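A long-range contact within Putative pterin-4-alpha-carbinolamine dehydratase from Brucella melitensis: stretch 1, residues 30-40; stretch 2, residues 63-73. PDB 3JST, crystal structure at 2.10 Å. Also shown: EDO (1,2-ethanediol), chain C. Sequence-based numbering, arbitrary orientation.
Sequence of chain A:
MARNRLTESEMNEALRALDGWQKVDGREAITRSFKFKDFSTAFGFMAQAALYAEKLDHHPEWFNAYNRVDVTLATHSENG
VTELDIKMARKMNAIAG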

# COMPACT_ATOMS: atom_id res chain seq x y z
N ILE A 30 6.50 -2.83 0.02
CA ILE A 30 6.10 -2.37 -1.31
C ILE A 30 5.64 -0.92 -1.25
O ILE A 30 5.21 -0.43 -0.19
N THR A 31 5.75 -0.22 -2.37
CA THR A 31 5.50 1.21 -2.39
C THR A 31 4.90 1.70 -3.71
O THR A 31 5.16 1.14 -4.78
N ARG A 32 4.05 2.72 -3.60
CA ARG A 32 3.58 3.48 -4.75
C ARG A 32 3.50 4.96 -4.37
O ARG A 32 3.13 5.31 -3.24
N SER A 33 3.84 5.81 -5.33
CA SER A 33 3.66 7.24 -5.22
C SER A 33 2.44 7.63 -6.04
O SER A 33 2.42 7.46 -7.26
N PHE A 34 1.40 8.10 -5.35
CA PHE A 34 0.19 8.57 -5.99
C PHE A 34 0.32 10.07 -6.24
O PHE A 34 0.87 10.79 -5.41
N LYS A 35 -0.18 10.51 -7.39
CA LYS A 35 -0.22 11.91 -7.75
C LYS A 35 -1.65 12.26 -8.12
O LYS A 35 -2.19 11.73 -9.09
N PHE A 36 -2.27 13.14 -7.35
CA PHE A 36 -3.64 13.57 -7.59
C PHE A 36 -3.64 14.98 -8.16
O PHE A 36 -2.59 15.61 -8.27
N LYS A 37 -4.81 15.47 -8.55
CA LYS A 37 -4.88 16.80 -9.16
C LYS A 37 -4.74 17.92 -8.13
O LYS A 37 -4.29 19.02 -8.48
N ASP A 38 -5.10 17.66 -6.88
CA ASP A 38 -4.99 18.66 -5.81
C ASP A 38 -4.95 18.01 -4.43
O ASP A 38 -5.02 16.79 -4.30
N PHE A 39 -4.83 18.84 -3.39
CA PHE A 39 -4.83 18.33 -2.02
C PHE A 39 -6.17 17.68 -1.65
O PHE A 39 -6.19 16.61 -1.04
N SER A 40 -7.27 18.32 -2.02
CA SER A 40 -8.61 17.81 -1.68
C SER A 40 -8.79 16.36 -2.12
O SER A 40 -9.27 15.53 -1.35
N PHE A 63 3.31 9.40 3.31
CA PHE A 63 3.75 10.79 3.30
C PHE A 63 2.85 11.54 2.34
O PHE A 63 2.55 11.03 1.25
N ASN A 64 2.41 12.73 2.73
CA ASN A 64 1.63 13.60 1.85
C ASN A 64 2.24 15.00 1.79
O ASN A 64 2.72 15.53 2.79
N ALA A 65 2.24 15.57 0.59
CA ALA A 65 2.63 16.95 0.36
C ALA A 65 1.74 17.49 -0.75
O ALA A 65 1.91 17.13 -1.91
N TYR A 66 0.76 18.31 -0.37
CA TYR A 66 -0.26 18.81 -1.30
C TYR A 66 -0.93 17.64 -2.05
O TYR A 66 -1.69 16.89 -1.45
N ASN A 67 -0.63 17.46 -3.34
CA ASN A 67 -1.33 16.47 -4.16
C ASN A 67 -0.61 15.12 -4.29
O ASN A 67 -1.10 14.22 -4.99
N ARG A 68 0.53 14.97 -3.61
CA ARG A 68 1.30 13.73 -3.66
C ARG A 68 1.07 12.92 -2.40
O ARG A 68 1.13 13.46 -1.30
N VAL A 69 0.83 11.62 -2.56
CA VAL A 69 0.81 10.68 -1.44
C VAL A 69 1.72 9.50 -1.75
O VAL A 69 1.48 8.75 -2.70
N ASP A 70 2.78 9.34 -0.95
CA ASP A 70 3.70 8.21 -1.08
C ASP A 70 3.37 7.20 -0.01
O ASP A 70 3.34 7.54 1.17
N VAL A 71 3.13 5.95 -0.42
CA VAL A 71 2.73 4.89 0.49
C VAL A 71 3.75 3.75 0.49
O VAL A 71 4.18 3.31 -0.58
N THR A 72 4.14 3.31 1.68
CA THR A 72 4.94 2.10 1.87
C THR A 72 4.18 1.13 2.78
O THR A 72 3.68 1.53 3.84
N LEU A 73 4.12 -0.13 2.36
CA LEU A 73 3.38 -1.16 3.10
C LEU A 73 4.28 -2.34 3.45
O LEU A 73 4.97 -2.88 2.60

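Residues 30-35 and 68-73 run antiparallel, their axes 168° apart and 4.6 Å away at closest approach. Each strand is extended, so its side chains leave alternately to two faces, and the register places bridge partners on the same face. Ile-30, Arg-32 and Phe-34 share one face with Leu-73, Val-71 and Val-69; Thr-31, Ser-33 and Lys-35 share the other with Thr-72, Asp-70 and Arg-68.

The first face is largely apolar. Ile-30 (chi1 p, chi2 t) lays CG1 4.0 Å from CB of Leu-73. Phe-34, chi1 m, swings its ring back along the strand, bringing CE2 to 3.9 Å from CG2 of Val-71, while its CB lies 4.4 Å from CB of Val-69. Phe-36, also m, continues this surface: CE2 meets CG2 of Val-69 at 3.7 Å, near the ring plane, so the valine methyl abuts an edge. Arg-32, extended with three t angles, leads its end away.

The opposite face is polar. Thr-31 (t) donates from OG1 to the backbone O of Val-71 at 2.6 Å. Ser-33 (m) donates from OG to OD1 of Asp-70 at 2.8 Å; Asp-70, also m, bends its carboxylate toward that partner. Thr-72 OG1 hydrogen-bonds O2 of a 1,2-ethanediol, probably from the crystallisation liquor, at 2.7 Å. Lys-35 curls at chi2 (p), placing CD 3.6 Å from CG of Arg-68.

Beyond the strands, Asn-67 points toward stretch 1 and has 98 Å² covered by it. Its p rotamer fills the bend after Phe-36: CB sits 3.6 Å from O of Asp-38, and ND2 donates to O of Phe-36 at 2.9 Å. Phe-39 (t) packs CB 3.6 Å from CD1 of Tyr-66, whose ring face lies under the Phe-39 N. The Phe-39 ring turns its edge to Asn-64, with CE1 3.4 Å from OD1.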

# COMPACT_ATOMS: atom_id res chain seq x y z
CB ILE A 30 5.00 -3.26 -1.94
CG1 ILE A 30 3.72 -3.25 -1.09
CG2 ILE A 30 5.52 -4.69 -2.11
CD1 ILE A 30 2.55 -4.03 -1.72
CB THR A 31 6.80 2.00 -2.07
OG1 THR A 31 6.49 3.38 -1.83
CG2 THR A 31 7.83 1.88 -3.20
CB ARG A 32 2.21 2.99 -5.22
CG ARG A 32 1.67 3.80 -6.41
CD ARG A 32 0.42 3.21 -7.04
NE ARG A 32 -0.01 4.03 -8.17
CZ ARG A 32 -1.19 3.96 -8.78
NH1 ARG A 32 -1.45 4.78 -9.80
NH2 ARG A 32 -2.11 3.07 -8.40
CB SER A 33 4.89 7.99 -5.73
OG SER A 33 6.01 7.72 -4.91
CB PHE A 34 -1.03 8.30 -5.11
CG PHE A 34 -1.32 6.83 -4.89
CD1 PHE A 34 -2.23 6.16 -5.69
CD2 PHE A 34 -0.68 6.14 -3.86
CE1 PHE A 34 -2.50 4.81 -5.48
CE2 PHE A 34 -0.94 4.79 -3.64
CZ PHE A 34 -1.85 4.12 -4.45
CB LYS A 35 0.72 12.17 -8.93
CG LYS A 35 0.87 13.64 -9.31
CD LYS A 35 1.82 14.37 -8.38
CE LYS A 35 2.22 15.74 -8.93
NZ LYS A 35 2.97 15.62 -10.21
CB PHE A 36 -4.43 13.48 -6.29
CG PHE A 36 -4.45 12.11 -5.70
CD1 PHE A 36 -5.32 11.14 -6.20
CD2 PHE A 36 -3.58 11.76 -4.68
CE1 PHE A 36 -5.34 9.86 -5.67
CE2 PHE A 36 -3.59 10.48 -4.15
CZ PHE A 36 -4.47 9.53 -4.64
CB LYS A 37 -6.16 16.97 -10.00
CG LYS A 37 -7.47 16.98 -9.22
CD LYS A 37 -8.60 17.48 -10.13
CE LYS A 37 -9.97 16.97 -9.70
NZ LYS A 37 -10.06 15.48 -9.80
CB ASP A 38 -6.13 19.69 -5.92
CG ASP A 38 -7.52 19.05 -5.94
OD1 ASP A 38 -7.70 17.89 -5.51
OD2 ASP A 38 -8.45 19.73 -6.41
CB PHE A 39 -4.49 19.44 -1.02
CG PHE A 39 -4.61 19.01 0.41
CD1 PHE A 39 -3.66 18.19 0.99
CD2 PHE A 39 -5.70 19.42 1.19
CE1 PHE A 39 -3.77 17.78 2.31
CE2 PHE A 39 -5.82 19.03 2.51
CZ PHE A 39 -4.86 18.20 3.07
CB SER A 40 -9.70 18.71 -2.29
OG SER A 40 -11.00 18.18 -2.07
CB PHE A 63 5.21 10.87 2.83
CG PHE A 63 5.69 12.28 2.54
CD1 PHE A 63 6.18 13.08 3.56
CD2 PHE A 63 5.66 12.79 1.25
CE1 PHE A 63 6.62 14.38 3.30
CE2 PHE A 63 6.11 14.08 0.97
CZ PHE A 63 6.59 14.87 2.00
CB ASN A 64 0.16 13.65 2.31
CG ASN A 64 -0.62 14.81 1.71
OD1 ASN A 64 -0.99 15.74 2.41
ND2 ASN A 64 -0.87 14.76 0.40
CB ALA A 65 4.10 17.05 -0.04
CB TYR A 66 0.32 19.88 -2.24
CG TYR A 66 -0.72 20.58 -3.10
CD1 TYR A 66 -1.77 21.29 -2.52
CD2 TYR A 66 -0.67 20.51 -4.49
CE1 TYR A 66 -2.74 21.91 -3.29
CE2 TYR A 66 -1.64 21.14 -5.28
CZ TYR A 66 -2.66 21.83 -4.67
OH TYR A 66 -3.62 22.46 -5.44
CB ASN A 67 -1.60 17.04 -5.55
CG ASN A 67 -0.33 17.36 -6.32
OD1 ASN A 67 0.74 17.56 -5.74
ND2 ASN A 67 -0.45 17.42 -7.64
CB ARG A 68 2.80 14.02 -3.78
CG ARG A 68 3.20 14.64 -5.10
CD ARG A 68 4.69 14.91 -5.18
NE ARG A 68 5.07 16.18 -4.54
CZ ARG A 68 5.83 16.32 -3.46
NH1 ARG A 68 6.35 15.27 -2.83
NH2 ARG A 68 6.09 17.54 -3.00
CB VAL A 69 -0.61 10.15 -1.12
CG1 VAL A 69 -0.58 9.39 0.20
CG2 VAL A 69 -1.62 11.28 -1.08
CB ASP A 70 5.15 8.67 -0.91
CG ASP A 70 5.54 9.75 -1.90
OD1 ASP A 70 5.10 9.67 -3.07
OD2 ASP A 70 6.27 10.68 -1.50
CB VAL A 71 1.36 4.30 0.10
CG1 VAL A 71 0.91 3.25 1.11
CG2 VAL A 71 0.32 5.42 -0.03
CB THR A 72 6.31 2.42 2.51
OG1 THR A 72 7.07 3.26 1.63
CG2 THR A 72 7.10 1.14 2.78
CB LEU A 73 2.19 -1.66 2.27
CG LEU A 73 1.16 -0.63 1.81
CD1 LEU A 73 0.15 -1.29 0.87
CD2 LEU A 73 0.45 0.04 2.98
C1 EDO C . 6.78 6.10 3.44
O1 EDO C . 7.67 7.18 3.76
C2 EDO C . 5.97 6.45 2.20
O2 EDO C . 6.62 5.91 1.05